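Local coordinates for protein N-acetylglucosaminidase (Paenibacillus barengoltzii, PDB 6INX) that probably hydrolyses N-acetylglucosamine-containing glycans as a family 18 glycoside hydrolase built on a TIM barrel, at residues A158-A171 and I211-V225. Sequence-based numbering, arbitrary orientation.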
loop_
_atom_site.group_PDB
_atom_site.type_symbol
_atom_site.label_atom_id
_atom_site.label_comp_id
_atom_site.label_asym_id
_atom_site.label_seq_id
_atom_site.Cartn_x
_atom_site.Cartn_y
_atom_site.Cartn_z
ATOM N N ALA A 158 8.195 -3.005 15.525
ATOM C CA ALA A 158 7.737 -1.925 14.669
ATOM C C ALA A 158 7.065 -2.469 13.419
ATOM O O ALA A 158 7.472 -3.505 12.885
ATOM C CB ALA A 158 8.921 -1.047 14.256
ATOM N N GLY A 159 6.041 -1.756 12.956
ATOM C CA GLY A 159 5.462 -2.052 11.661
ATOM C C GLY A 159 6.447 -1.809 10.535
ATOM O O GLY A 159 7.331 -0.960 10.628
ATOM N N ALA A 160 6.269 -2.538 9.436
ATOM C CA ALA A 160 7.332 -2.612 8.443
ATOM C C ALA A 160 7.266 -1.538 7.362
ATOM O O ALA A 160 8.294 -1.240 6.748
ATOM C CB ALA A 160 7.306 -3.976 7.750
ATOM N N ASP A 161 6.115 -0.942 7.120
ATOM C CA ASP A 161 5.894 -0.150 5.918
ATOM C C ASP A 161 5.914 1.344 6.243
ATOM O O ASP A 161 6.093 1.767 7.397
ATOM C CB ASP A 161 4.581 -0.576 5.252
ATOM C CG ASP A 161 4.604 -0.448 3.729
ATOM O OD1 ASP A 161 5.437 0.304 3.185
ATOM O OD2 ASP A 161 3.752 -1.098 3.086
ATOM N N GLN A 162 5.683 2.138 5.195
ATOM C CA GLN A 162 5.791 3.592 5.279
ATOM C C GLN A 162 4.917 4.172 6.386
ATOM O O GLN A 162 5.307 5.143 7.040
ATOM C CB GLN A 162 5.411 4.214 3.933
ATOM C CG GLN A 162 5.609 5.724 3.867
ATOM C CD GLN A 162 7.067 6.137 3.861
ATOM O OE1 GLN A 162 7.858 5.645 3.054
ATOM N NE2 GLN A 162 7.428 7.045 4.753
ATOM N N TYR A 163 3.717 3.622 6.582
ATOM C CA TYR A 163 2.835 4.164 7.614
ATOM C C TYR A 163 3.550 4.275 8.953
ATOM O O TYR A 163 3.314 5.224 9.714
ATOM C CB TYR A 163 1.563 3.312 7.754
ATOM C CG TYR A 163 1.810 1.907 8.271
ATOM C CD1 TYR A 163 1.996 0.843 7.396
ATOM C CD2 TYR A 163 1.875 1.640 9.637
ATOM C CE1 TYR A 163 2.235 -0.441 7.868
ATOM C CE2 TYR A 163 2.126 0.351 10.112
ATOM C CZ TYR A 163 2.305 -0.676 9.215
ATOM O OH TYR A 163 2.551 -1.951 9.669
ATOM N N TYR A 164 4.402 3.299 9.279
ATOM C CA TYR A 164 4.985 3.284 10.618
ATOM C C TYR A 164 6.005 4.403 10.774
ATOM O O TYR A 164 6.051 5.072 11.819
ATOM C CB TYR A 164 5.617 1.923 10.922
ATOM C CG TYR A 164 5.984 1.797 12.388
ATOM C CD1 TYR A 164 7.240 2.204 12.839
ATOM C CD2 TYR A 164 5.064 1.314 13.317
ATOM C CE1 TYR A 164 7.587 2.108 14.178
ATOM C CE2 TYR A 164 5.394 1.211 14.666
ATOM C CZ TYR A 164 6.655 1.615 15.086
ATOM O OH TYR A 164 6.997 1.525 16.418
ATOM N N ILE A 165 6.814 4.624 9.735
ATOM C CA ILE A 165 7.735 5.754 9.707
ATOM C C ILE A 165 6.969 7.060 9.856
ATOM O O ILE A 165 7.380 7.961 10.596
ATOM C CB ILE A 165 8.538 5.720 8.392
ATOM C CG1 ILE A 165 9.305 4.399 8.256
ATOM C CG2 ILE A 165 9.468 6.928 8.294
ATOM C CD1 ILE A 165 10.380 4.209 9.305
ATOM N N ASP A 166 5.832 7.180 9.158
ATOM C CA ASP A 166 5.061 8.414 9.183
ATOM C C ASP A 166 4.418 8.665 10.537
ATOM O O ASP A 166 4.110 9.817 10.852
ATOM C CB ASP A 166 3.972 8.382 8.104
ATOM C CG ASP A 166 4.539 8.388 6.691
ATOM O OD1 ASP A 166 5.748 8.665 6.531
ATOM O OD2 ASP A 166 3.771 8.136 5.741
ATOM N N GLY A 167 4.206 7.625 11.343
ATOM C CA GLY A 167 3.600 7.789 12.648
ATOM C C GLY A 167 4.567 7.843 13.807
ATOM O O GLY A 167 4.121 7.871 14.962
ATOM N N THR A 168 5.875 7.874 13.544
ATOM C CA THR A 168 6.879 7.863 14.602
ATOM C C THR A 168 8.014 8.819 14.249
ATOM O O THR A 168 8.070 9.378 13.148
ATOM C CB THR A 168 7.465 6.461 14.794
ATOM O OG1 THR A 168 8.003 6.011 13.548
ATOM C CG2 THR A 168 6.391 5.481 15.235
ATOM N N GLU A 169 8.925 8.987 15.202
ATOM C CA GLU A 169 10.159 9.762 15.044
ATOM C C GLU A 169 11.334 8.805 15.236
ATOM O O GLU A 169 11.993 8.835 16.273
ATOM C CB GLU A 169 10.212 10.898 16.094
ATOM C CG GLU A 169 9.019 11.839 16.100
ATOM C CD GLU A 169 9.002 12.803 17.296
ATOM O OE1 GLU A 169 9.535 12.474 18.382
ATOM O OE2 GLU A 169 8.439 13.906 17.151
ATOM N N MET A 170 11.592 7.952 14.239
ATOM C CA MET A 170 12.474 6.812 14.472
ATOM C C MET A 170 13.906 7.229 14.790
ATOM O O MET A 170 14.594 6.522 15.531
ATOM C CB MET A 170 12.423 5.836 13.297
ATOM C CG MET A 170 11.150 4.976 13.266
ATOM S SD MET A 170 10.769 4.122 14.822
ATOM C CE MET A 170 12.333 3.280 15.099
ATOM N N ALA A 171 14.362 8.370 14.269
ATOM C CA ALA A 171 15.715 8.818 14.585
ATOM C C ALA A 171 15.856 9.139 16.066
ATOM O O ALA A 171 16.935 8.961 16.641
ATOM C CB ALA A 171 16.066 10.044 13.743
ATOM N N ILE A 211 6.274 -3.418 -0.546
ATOM C CA ILE A 211 7.032 -3.659 0.679
ATOM C C ILE A 211 7.686 -5.042 0.653
ATOM O O ILE A 211 7.271 -5.953 -0.069
ATOM C CB ILE A 211 6.127 -3.459 1.913
ATOM C CG1 ILE A 211 6.938 -3.276 3.209
ATOM C CG2 ILE A 211 5.153 -4.616 2.044
ATOM C CD1 ILE A 211 7.908 -2.100 3.209
ATOM N N SER A 212 8.742 -5.181 1.455
ATOM C CA SER A 212 9.538 -6.394 1.592
ATOM C C SER A 212 10.469 -6.149 2.773
ATOM O O SER A 212 10.552 -5.029 3.280
ATOM C CB SER A 212 10.352 -6.686 0.321
ATOM O OG SER A 212 11.307 -5.662 0.086
ATOM N N VAL A 213 11.180 -7.200 3.205
ATOM C CA VAL A 213 12.226 -7.008 4.214
ATOM C C VAL A 213 13.212 -5.944 3.752
ATOM O O VAL A 213 13.527 -4.994 4.478
ATOM C CB VAL A 213 12.967 -8.327 4.505
ATOM C CG1 VAL A 213 14.212 -8.045 5.372
ATOM C CG2 VAL A 213 12.064 -9.362 5.149
ATOM N N ASP A 214 13.707 -6.097 2.519
ATOM C CA ASP A 214 14.712 -5.186 1.990
ATOM C C ASP A 214 14.180 -3.755 1.943
ATOM O O ASP A 214 14.860 -2.811 2.364
ATOM C CB ASP A 214 15.126 -5.704 0.604
ATOM C CG ASP A 214 16.142 -4.828 -0.093
ATOM O OD1 ASP A 214 17.205 -4.515 0.485
ATOM O OD2 ASP A 214 15.871 -4.489 -1.270
ATOM N N ALA A 215 12.952 -3.569 1.448
ATOM C CA ALA A 215 12.405 -2.216 1.385
ATOM C C ALA A 215 12.171 -1.642 2.778
ATOM O O ALA A 215 12.364 -0.439 2.998
ATOM C CB ALA A 215 11.111 -2.189 0.569
ATOM N N SER A 216 11.772 -2.487 3.731
ATOM C CA SER A 216 11.531 -2.031 5.100
ATOM C C SER A 216 12.829 -1.596 5.769
ATOM O O SER A 216 12.891 -0.520 6.370
ATOM C CB SER A 216 10.820 -3.136 5.895
ATOM O OG SER A 216 10.581 -2.723 7.232
ATOM N N VAL A 217 13.871 -2.428 5.673
ATOM C CA VAL A 217 15.180 -2.065 6.209
ATOM C C VAL A 217 15.636 -0.730 5.633
ATOM O O VAL A 217 16.055 0.174 6.361
ATOM C CB VAL A 217 16.193 -3.191 5.938
ATOM C CG1 VAL A 217 17.607 -2.733 6.308
ATOM C CG2 VAL A 217 15.801 -4.465 6.697
ATOM N N ASN A 218 15.518 -0.575 4.316
ATOM C CA ASN A 218 15.901 0.684 3.692
ATOM C C ASN A 218 15.104 1.864 4.254
ATOM O O ASN A 218 15.674 2.931 4.513
ATOM C CB ASN A 218 15.759 0.559 2.177
ATOM C CG ASN A 218 16.875 -0.266 1.562
ATOM O OD1 ASN A 218 17.905 -0.505 2.194
ATOM N ND2 ASN A 218 16.674 -0.711 0.326
ATOM N N LEU A 219 13.791 1.696 4.463
ATOM C CA LEU A 219 12.987 2.771 5.048
ATOM C C LEU A 219 13.498 3.159 6.431
ATOM O O LEU A 219 13.631 4.348 6.751
ATOM C CB LEU A 219 11.528 2.328 5.165
ATOM C CG LEU A 219 10.664 2.245 3.914
ATOM C CD1 LEU A 219 9.268 1.752 4.294
ATOM C CD2 LEU A 219 10.594 3.596 3.228
ATOM N N PHE A 220 13.771 2.166 7.275
ATOM C CA PHE A 220 14.183 2.462 8.641
ATOM C C PHE A 220 15.601 3.022 8.697
ATOM O O PHE A 220 15.889 3.889 9.525
ATOM C CB PHE A 220 14.014 1.216 9.516
ATOM C CG PHE A 220 12.599 1.024 9.999
ATOM C CD1 PHE A 220 12.235 1.452 11.264
ATOM C CD2 PHE A 220 11.628 0.469 9.178
ATOM C CE1 PHE A 220 10.919 1.311 11.710
ATOM C CE2 PHE A 220 10.312 0.321 9.622
ATOM C CZ PHE A 220 9.963 0.741 10.892
ATOM N N VAL A 221 16.501 2.535 7.840
ATOM C CA VAL A 221 17.840 3.122 7.774
ATOM C C VAL A 221 17.755 4.588 7.372
ATOM O O VAL A 221 18.383 5.458 7.988
ATOM C CB VAL A 221 18.726 2.321 6.807
ATOM C CG1 VAL A 221 20.038 3.064 6.557
ATOM C CG2 VAL A 221 18.996 0.943 7.362
ATOM N N ARG A 222 16.968 4.883 6.332
ATOM C CA ARG A 222 16.821 6.260 5.879
ATOM C C ARG A 222 16.140 7.130 6.922
ATOM O O ARG A 222 16.380 8.342 6.967
ATOM C CB ARG A 222 16.076 6.304 4.548
ATOM C CG ARG A 222 16.999 5.971 3.407
ATOM C CD ARG A 222 16.300 5.625 2.113
ATOM N NE ARG A 222 17.160 4.730 1.341
ATOM C CZ ARG A 222 16.749 3.604 0.772
ATOM N NH1 ARG A 222 15.472 3.249 0.847
ATOM N NH2 ARG A 222 17.609 2.846 0.102
ATOM N N ALA A 223 15.307 6.533 7.772
ATOM C CA ALA A 223 14.663 7.261 8.855
ATOM C C ALA A 223 15.596 7.489 10.037
ATOM O O ALA A 223 15.234 8.230 10.958
ATOM C CB ALA A 223 13.394 6.519 9.297
ATOM N N GLY A 224 16.777 6.875 10.040
ATOM C CA GLY A 224 17.770 7.136 11.059
ATOM C C GLY A 224 18.023 6.032 12.067
ATOM O O GLY A 224 18.659 6.299 13.092
ATOM N N VAL A 225 17.576 4.808 11.816
ATOM C CA VAL A 225 17.860 3.678 12.698
ATOM C C VAL A 225 19.193 3.076 12.270
ATOM O O VAL A 225 19.333 2.690 11.100
ATOM C CB VAL A 225 16.752 2.623 12.659
ATOM C CG1 VAL A 225 17.100 1.487 13.613
ATOM C CG2 VAL A 225 15.403 3.246 13.004
HETATM O O HOH W 1 13.146 9.821 11.616
#
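A158 and G159, toward the C-terminal end of strand 153-159 in the family 18 TIM barrel, meet the F220 ring of helix 213-222, and illustrate how one aromatic residue can join a barrel strand, the loop after it and an outer helix. The A158 methyl lies 3.9 Å from F220 CZ. G159 O comes to the edge of the ring, 3.1 Å from F220 CZ, and this buried carbonyl has no hydrogen-bonding partner. To A160 O, S216 OG, turned anti to its own backbone N (chi1 180°), donates at 2.8 Å, in the carbonyl plane and on a lone pair. Next, D161 OD1 lies 3.4 Å from I211 CD1, and Q162 OE1 touches L219 CD2. Y164 CD1 reaches the ring edge, whereas I165 CD1 sits over the centre of one face, 3.6 Å from the F220 centroid, in a CH-pi contact; the same methyl also touches A223 CB. M170 bends at chi2 and chi3, bringing CE to V225 CG2, with CG 4.0 Å from F220 CE1 and SD oblique to the ring, a Met-aromatic contact. With an alanine at F220, a gap would probably open between A158, Y164 and I165, and M170 would lose its aromatic neighbour. One water accepts from A171 N and donates to A223 O at 2.7 Å.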